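Local structure of uncharacterized HTH-type transcriptional regulator Rv2887 (Mycobacterium tuberculosis, 5HSM) at residues A39-R42 with P43-A47; A47-P51 with L52-L56; E75-H79 with A80-P84; R92-D96 with A97-A101. The protein represses the methyltransferase gene htm and several other genes by binding promoter DNA as a MarR-family homodimer, and also binds salicylate and para-aminosalicylic acid. All coordinates share one frame; numbering follows the deposited sequence.

Contact 1 of 4, residues A39-R42 with P43-A47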
# COMPACT_ATOMS: atom_id res chain seq x y z
N ALA A 39 4.02 -3.90 7.59
CA ALA A 39 3.26 -3.63 8.81
C ALA A 39 4.19 -3.46 10.01
O ALA A 39 3.74 -3.11 11.10
CB ALA A 39 2.25 -4.73 9.06
N VAL A 40 5.47 -3.76 9.82
CA VAL A 40 6.47 -3.36 10.82
C VAL A 40 7.05 -1.97 10.50
O VAL A 40 7.22 -1.12 11.39
CB VAL A 40 7.60 -4.41 10.91
CG1 VAL A 40 8.83 -3.84 11.63
CG2 VAL A 40 7.08 -5.67 11.61
N LEU A 41 7.34 -1.74 9.22
CA LEU A 41 7.95 -0.49 8.79
C LEU A 41 7.03 0.71 8.98
O LEU A 41 7.49 1.79 9.36
CB LEU A 41 8.38 -0.57 7.31
CG LEU A 41 9.20 0.59 6.78
CD1 LEU A 41 10.44 0.83 7.64
CD2 LEU A 41 9.62 0.33 5.34
N ARG A 42 5.74 0.54 8.71
CA ARG A 42 4.82 1.67 8.81
C ARG A 42 4.72 2.20 10.25
O ARG A 42 4.84 3.42 10.47
CB ARG A 42 3.43 1.29 8.28
CG ARG A 42 2.58 2.50 7.99
CD ARG A 42 1.10 2.16 7.94
NE ARG A 42 0.25 3.35 8.04
CZ ARG A 42 0.23 4.20 9.07
NH1 ARG A 42 0.98 4.00 10.14
NH2 ARG A 42 -0.57 5.26 9.03
N PRO A 43 4.52 1.31 11.24
CA PRO A 43 4.54 1.84 12.62
C PRO A 43 5.89 2.40 13.04
O PRO A 43 5.91 3.31 13.85
CB PRO A 43 4.21 0.61 13.47
CG PRO A 43 3.55 -0.33 12.57
CD PRO A 43 4.10 -0.10 11.21
N GLU A 44 6.99 1.84 12.54
CA GLU A 44 8.31 2.37 12.89
C GLU A 44 8.44 3.82 12.41
O GLU A 44 8.91 4.71 13.14
CB GLU A 44 9.43 1.50 12.30
CG GLU A 44 10.85 1.89 12.73
CD GLU A 44 11.29 1.24 14.03
OE1 GLU A 44 10.61 0.30 14.50
OE2 GLU A 44 12.32 1.68 14.59
N VAL A 45 8.02 4.05 11.17
CA VAL A 45 8.06 5.39 10.58
C VAL A 45 7.10 6.35 11.28
O VAL A 45 7.47 7.47 11.64
CB VAL A 45 7.75 5.32 9.06
CG1 VAL A 45 7.60 6.71 8.49
CG2 VAL A 45 8.89 4.60 8.36
N SER A 46 5.87 5.91 11.50
CA SER A 46 4.90 6.69 12.26
C SER A 46 5.42 7.09 13.65
O SER A 46 5.27 8.24 14.08
CB SER A 46 3.60 5.89 12.37
OG SER A 46 2.62 6.63 13.06
N ALA A 47 6.02 6.13 14.36
CA ALA A 47 6.54 6.39 15.70
C ALA A 47 7.70 7.38 15.65
O ALA A 47 7.86 8.20 16.56
CB ALA A 47 6.99 5.10 16.37
O HOH W 1 7.87 -1.34 13.95
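A proline kink in helix 29-49 brings A39 and P43 together where a helical hydrogen bond would normally run. The ring nitrogen of P43 has no hydrogen to offer, and its CD instead pushes to 3.0 Å from A39 O, so the turn before it goes without its bond and the axis bends there. Beyond the kink the usual pattern resumes. E44 N reaches V40 O at 3.2 Å, V45 N reaches L41 O at 2.9 Å, and S46 N bonds R42 O at 2.9 Å. V40 O has a second partner in an ordered water, which donates to it and also to E44 OE1, bridging backbone and carboxylate. E44 gets its carboxylate there by bending at chi2 (87°), and its other oxygen, OE2, makes a salt bridge with R137 of helix 118-139. On the inner face V45 CG2 lies 3.3 Å from L41 O and 4.1 Å from L41 CD1, branch against branch. The extended R42 chain runs on until NH1 lies 3.9 Å from S46 CB, a contact without a polar bond. L41 and V45 face helix 118-139, where the L41 side chain comes within about 4 Å of that of D135, a salicylate-binding residue. R42 and V45 touch L56 at the start of helix 56-67, while V40, L41 and R42 also meet the second subunit.

Contact 2 of 4, residues A47-P51 with L52-L56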
# COMPACT_ATOMS: atom_id res chain seq x y z
N ALA A 47 6.02 6.13 14.36
CA ALA A 47 6.54 6.39 15.70
C ALA A 47 7.70 7.38 15.65
O ALA A 47 7.86 8.20 16.56
CB ALA A 47 6.99 5.10 16.37
N ALA A 48 8.51 7.30 14.60
CA ALA A 48 9.62 8.24 14.43
C ALA A 48 9.13 9.66 14.13
O ALA A 48 9.75 10.65 14.54
CB ALA A 48 10.54 7.76 13.32
N LEU A 49 8.02 9.75 13.41
CA LEU A 49 7.47 11.07 13.06
C LEU A 49 6.68 11.72 14.19
O LEU A 49 6.56 12.94 14.25
CB LEU A 49 6.57 10.94 11.85
CG LEU A 49 7.33 10.63 10.56
CD1 LEU A 49 6.34 10.19 9.52
CD2 LEU A 49 8.09 11.88 10.08
N SER A 50 6.12 10.90 15.07
CA SER A 50 5.26 11.43 16.13
C SER A 50 5.88 12.58 16.96
O SER A 50 5.23 13.59 17.15
CB SER A 50 4.80 10.31 17.05
OG SER A 50 3.85 10.81 17.97
N PRO A 51 7.14 12.44 17.42
CA PRO A 51 7.69 13.55 18.22
C PRO A 51 7.83 14.86 17.46
O PRO A 51 7.97 15.91 18.08
CB PRO A 51 9.08 13.04 18.62
CG PRO A 51 8.96 11.54 18.53
CD PRO A 51 8.08 11.30 17.36
N LEU A 52 7.79 14.78 16.13
CA LEU A 52 7.87 15.96 15.29
C LEU A 52 6.48 16.53 15.02
O LEU A 52 6.34 17.50 14.26
CB LEU A 52 8.55 15.62 13.96
CG LEU A 52 10.07 15.59 13.85
CD1 LEU A 52 10.72 14.72 14.90
CD2 LEU A 52 10.43 15.09 12.46
N GLY A 53 5.46 15.92 15.60
CA GLY A 53 4.09 16.38 15.43
C GLY A 53 3.51 16.04 14.06
O GLY A 53 2.61 16.72 13.58
N LEU A 54 4.03 14.99 13.44
CA LEU A 54 3.59 14.60 12.11
C LEU A 54 3.02 13.19 12.08
O LEU A 54 3.57 12.29 12.70
CB LEU A 54 4.76 14.66 11.11
CG LEU A 54 5.34 16.02 10.75
CD1 LEU A 54 6.60 15.83 9.97
CD2 LEU A 54 4.32 16.75 9.92
N THR A 55 1.92 13.03 11.36
CA THR A 55 1.46 11.71 10.96
C THR A 55 2.13 11.33 9.65
O THR A 55 2.72 12.16 8.98
CB THR A 55 -0.06 11.67 10.76
OG1 THR A 55 -0.40 12.50 9.64
CG2 THR A 55 -0.77 12.18 12.01
N LEU A 56 2.02 10.06 9.28
CA LEU A 56 2.59 9.63 8.01
C LEU A 56 2.00 10.38 6.80
O LEU A 56 2.75 10.86 5.94
CB LEU A 56 2.43 8.11 7.88
CG LEU A 56 3.28 7.42 6.82
CD1 LEU A 56 4.69 7.91 6.95
CD2 LEU A 56 3.24 5.92 7.04
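L49 and L56 meet methyl to methyl, CD1 to CD1 at 3.8 Å, across the turn that leads from helix 29-49 to helix 56-67. This is the tight side. L49 points its CG away from its carbonyl carbon (chi1 -70°), which sends CD1 toward L56, while its CB rests 3.4 Å from L54 O and 4.2 Å from L54 CB. V130 and V131 of helix 118-139 and F59 of helix 56-67 close round L49, and L54 turns to A127 and L62. The backbone is gathered on the same residue: L49 O takes L52 N at 2.9 Å, from above the carbonyl plane, and a weak, long bond from L54 N. Toward solvent the chain is looser. S50, P51 and G53 are exposed; G53 N bonds S50 O at 2.8 Å, and the positive phi of G53 (75°) turns the chain back. Here the apolar contact thins to P51 CB against L52 CD1 at 4.4 Å. T55 then sits at the N-cap of the next helix, its side chain capping a backbone N while E58 OE1 accepts from T55 N, a pairing consistent with a capping box at the start of helix 56-67.

Contact 3 of 4, residues E75-H79 with A80-P84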
# COMPACT_ATOMS: atom_id res chain seq x y z
N GLU A 75 -3.96 17.85 -6.89
CA GLU A 75 -2.74 17.27 -7.44
C GLU A 75 -2.04 16.37 -6.44
O GLU A 75 -1.61 15.25 -6.75
CB GLU A 75 -1.80 18.39 -7.92
CG GLU A 75 -2.40 19.12 -9.13
CD GLU A 75 -1.81 20.47 -9.44
OE1 GLU A 75 -2.42 21.14 -10.30
OE2 GLU A 75 -0.77 20.84 -8.88
N LEU A 76 -1.87 16.92 -5.24
CA LEU A 76 -1.28 16.20 -4.13
C LEU A 76 -2.05 14.92 -3.82
O LEU A 76 -1.46 13.87 -3.57
CB LEU A 76 -1.24 17.10 -2.89
CG LEU A 76 -0.31 18.30 -2.97
CD1 LEU A 76 -0.72 19.33 -1.93
CD2 LEU A 76 1.13 17.85 -2.73
N ALA A 77 -3.38 15.03 -3.82
CA ALA A 77 -4.25 13.91 -3.49
C ALA A 77 -4.13 12.80 -4.53
O ALA A 77 -4.18 11.62 -4.17
CB ALA A 77 -5.71 14.38 -3.39
N ARG A 78 -3.97 13.18 -5.80
CA ARG A 78 -3.79 12.20 -6.87
C ARG A 78 -2.42 11.54 -6.77
O ARG A 78 -2.32 10.33 -6.91
CB ARG A 78 -3.99 12.83 -8.25
CG ARG A 78 -5.45 13.11 -8.57
CD ARG A 78 -5.61 13.44 -10.04
NE ARG A 78 -6.20 14.76 -10.27
CZ ARG A 78 -5.66 15.69 -11.04
NH1 ARG A 78 -4.51 15.47 -11.65
NH2 ARG A 78 -6.27 16.85 -11.20
N HIS A 79 -1.38 12.31 -6.46
CA HIS A 79 -0.05 11.72 -6.35
C HIS A 79 0.07 10.81 -5.13
O HIS A 79 0.81 9.82 -5.16
CB HIS A 79 1.01 12.82 -6.29
CG HIS A 79 1.10 13.64 -7.54
ND1 HIS A 79 1.96 14.71 -7.68
CD2 HIS A 79 0.44 13.54 -8.72
CE1 HIS A 79 1.82 15.23 -8.88
NE2 HIS A 79 0.90 14.55 -9.53
N ALA A 80 -0.67 11.12 -4.07
CA ALA A 80 -0.63 10.30 -2.87
C ALA A 80 -1.65 9.17 -2.92
O ALA A 80 -1.72 8.37 -2.00
CB ALA A 80 -0.86 11.15 -1.61
N SER A 81 -2.42 9.12 -4.00
CA SER A 81 -3.51 8.16 -4.13
C SER A 81 -4.43 8.22 -2.92
O SER A 81 -4.69 7.21 -2.26
CB SER A 81 -2.97 6.74 -4.32
OG SER A 81 -2.29 6.63 -5.56
N VAL A 82 -4.89 9.42 -2.61
CA VAL A 82 -5.83 9.60 -1.52
C VAL A 82 -6.95 10.49 -2.05
O VAL A 82 -6.87 11.00 -3.17
CB VAL A 82 -5.14 10.21 -0.28
CG1 VAL A 82 -4.97 11.71 -0.43
CG2 VAL A 82 -5.90 9.87 0.98
N THR A 83 -8.01 10.66 -1.27
CA THR A 83 -9.11 11.51 -1.70
C THR A 83 -8.75 12.98 -1.49
O THR A 83 -8.02 13.30 -0.55
CB THR A 83 -10.39 11.20 -0.93
OG1 THR A 83 -10.30 11.73 0.40
CG2 THR A 83 -10.60 9.71 -0.85
N PRO A 84 -9.28 13.86 -2.35
CA PRO A 84 -9.11 15.31 -2.19
C PRO A 84 -9.50 15.78 -0.79
O PRO A 84 -8.87 16.69 -0.26
CB PRO A 84 -10.05 15.89 -3.25
CG PRO A 84 -10.13 14.83 -4.30
CD PRO A 84 -10.04 13.52 -3.57
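A77 O accepts the shortest sound bond of this turn, 2.8 Å from V82 N, the donor lying in the carbonyl plane and the bond practically straight at 176°. It spans five residues and is one half of a Schellman motif that ends helix 73-79. Two further bonds close the last turn. A80 N still donates to L76 O at 2.9 Å in ordinary helical fashion, whereas S81 N reaches R78 O at 3.2 Å from well above the carbonyl plane. S81 is the residue that leaves the helix, and its positive phi (52°) swings the chain round so that V82 can fold back over A77. The side chains follow the backbone. A77 CB lies 3.6 Å from V82 O and 3.7 Å from P84 CA, so this small methyl sits beneath the linking chain where the next helix begins. V82 CG1 stands between its own backbone N and carbonyl carbon (chi1 80°), which lays it 3.8 Å from A77 CA. On the outer side the H79 ring has E75 O over one face, 3.2 Å above the plane and toward the rim. T83 provides the N-cap of helix 84-96, with OG1 bonded to A86 N. The whole is the turn of a helix-turn-helix, and helix 84-96 probably corresponds to the recognition helix, as in MarR relatives. Inward, L76, A77, A80 and V82 gather round M87 of helix 84-96, and L76, H79 and A80 lie on M64 of helix 56-67; A80 also meets L24, and T83 meets T83, of the second subunit.

Contact 4 of 4, residues R92-D96 with A97-A101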
# COMPACT_ATOMS: atom_id res chain seq x y z
N ARG A 92 -4.83 21.16 6.09
CA ARG A 92 -5.32 22.00 7.18
C ARG A 92 -4.48 21.79 8.43
O ARG A 92 -4.03 22.75 9.07
CB ARG A 92 -6.80 21.72 7.47
CG ARG A 92 -7.38 22.53 8.62
CD ARG A 92 -7.23 24.03 8.37
NE ARG A 92 -7.81 24.83 9.45
CZ ARG A 92 -7.56 26.12 9.64
NH1 ARG A 92 -6.74 26.77 8.82
NH2 ARG A 92 -8.14 26.77 10.64
N LYS A 93 -4.24 20.53 8.79
CA LYS A 93 -3.42 20.25 9.97
C LYS A 93 -1.99 20.79 9.81
O LYS A 93 -1.41 21.28 10.78
CB LYS A 93 -3.40 18.76 10.27
CG LYS A 93 -4.69 18.27 10.90
CD LYS A 93 -4.82 16.76 10.83
CE LYS A 93 -6.24 16.32 11.18
NZ LYS A 93 -6.99 17.37 11.92
N LEU A 94 -1.44 20.73 8.60
CA LEU A 94 -0.11 21.29 8.37
C LEU A 94 -0.10 22.81 8.45
O LEU A 94 0.87 23.41 8.92
CB LEU A 94 0.45 20.82 7.03
CG LEU A 94 0.91 19.36 6.98
CD1 LEU A 94 1.27 18.95 5.56
CD2 LEU A 94 2.10 19.17 7.89
N GLU A 95 -1.17 23.45 7.99
CA GLU A 95 -1.29 24.90 8.12
C GLU A 95 -1.33 25.25 9.60
O GLU A 95 -0.66 26.18 10.05
CB GLU A 95 -2.55 25.43 7.43
CG GLU A 95 -2.54 25.30 5.91
CD GLU A 95 -3.93 25.48 5.31
OE1 GLU A 95 -4.83 25.94 6.04
OE2 GLU A 95 -4.11 25.16 4.12
N ASP A 96 -2.11 24.49 10.36
CA ASP A 96 -2.24 24.69 11.80
C ASP A 96 -0.90 24.66 12.52
O ASP A 96 -0.71 25.35 13.53
CB ASP A 96 -3.16 23.63 12.42
CG ASP A 96 -4.61 23.80 12.03
OD1 ASP A 96 -4.93 24.83 11.41
OD2 ASP A 96 -5.43 22.92 12.38
N ALA A 97 0.01 23.84 12.02
CA ALA A 97 1.33 23.69 12.62
C ALA A 97 2.32 24.72 12.07
O ALA A 97 3.49 24.73 12.46
CB ALA A 97 1.86 22.28 12.40
N GLY A 98 1.85 25.59 11.18
CA GLY A 98 2.67 26.64 10.61
C GLY A 98 3.70 26.14 9.61
O GLY A 98 4.67 26.84 9.28
N ALA A 99 3.48 24.93 9.11
CA ALA A 99 4.39 24.30 8.16
C ALA A 99 3.99 24.57 6.72
O ALA A 99 4.84 24.65 5.82
CB ALA A 99 4.45 22.80 8.42
N VAL A 100 2.69 24.69 6.50
CA VAL A 100 2.14 25.01 5.18
C VAL A 100 1.54 26.41 5.23
O VAL A 100 0.80 26.74 6.16
CB VAL A 100 1.09 23.96 4.75
CG1 VAL A 100 0.20 24.50 3.64
CG2 VAL A 100 1.79 22.67 4.31
N ALA A 101 1.86 27.23 4.23
CA ALA A 101 1.45 28.64 4.25
C ALA A 101 -0.06 28.79 4.08
O ALA A 101 -0.71 27.93 3.49
CB ALA A 101 2.20 29.42 3.17
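V100 straddles the end of helix 84-96: with chi1 at 161°, CG1 lies anti to the backbone N and is directed at E95 CG, 3.6 Å away, while CG2, anti to the carbonyl carbon, is directed at L94 CB, also at 3.6 Å. L94 and E95 both hold CG away from the carbonyl carbon, with chi1 of -74° in L94, and that also brings L94 CD1 within reach of V100 CG2. The backbone beneath is a Schellman motif, by which the chain leaves the helix and, as in the winged helix-turn-helix of this family, heads for the wing. G98 carries the positive phi and gives its N to E95 O at 2.8 Å, coming from above the carbonyl plane. L94 O is the crowded acceptor: A99 N approaches nearly along the C=O axis at 3.0 Å, V100 N comes in above the plane at 3.3 Å, and A97 N adds a weak bond while donating also to K93 O. A CH...O contact from E95 CA to V100 O, 3.4 Å, accompanies the return. Buried L94 faces E58 and C61 of helix 56-67 and L54 before it, and V100 packs on L65. Past the turn, A99 and A101 pair by backbone bonds with T117 and T115. On the exposed flank of the helix R92 meets two acids in different ways. E95 OE1 lies at the edge of the guanidinium, weakly bonded to NH1, whereas D96 OD1 sits over the centre of one face, 3.4 Å above the plane, held by charge alone.

In the fold
Contacts 1 and 2 share A47 and helix 29-49, and L56 joins them, its CD1 lying 3.5 Å from V45 CG1. Contact 2 in turn meets contact 4 through L54 and L94, so leucines link the helix 29-49 end of the fold to the helix leading into the wing. Contact 3 touches none of the others, though helix 84-96, which it opens, is the one contact 4 closes. Each mixes buried and exposed residues. Contact 1 is a bend within a helix, with charge and water at its flank; 2, 3 and 4 are turns ruled by backbone bonds, of which only 4 carries a salt-bridge network. Contacts 1, 2 and 3 touch the second subunit; contact 4 does not.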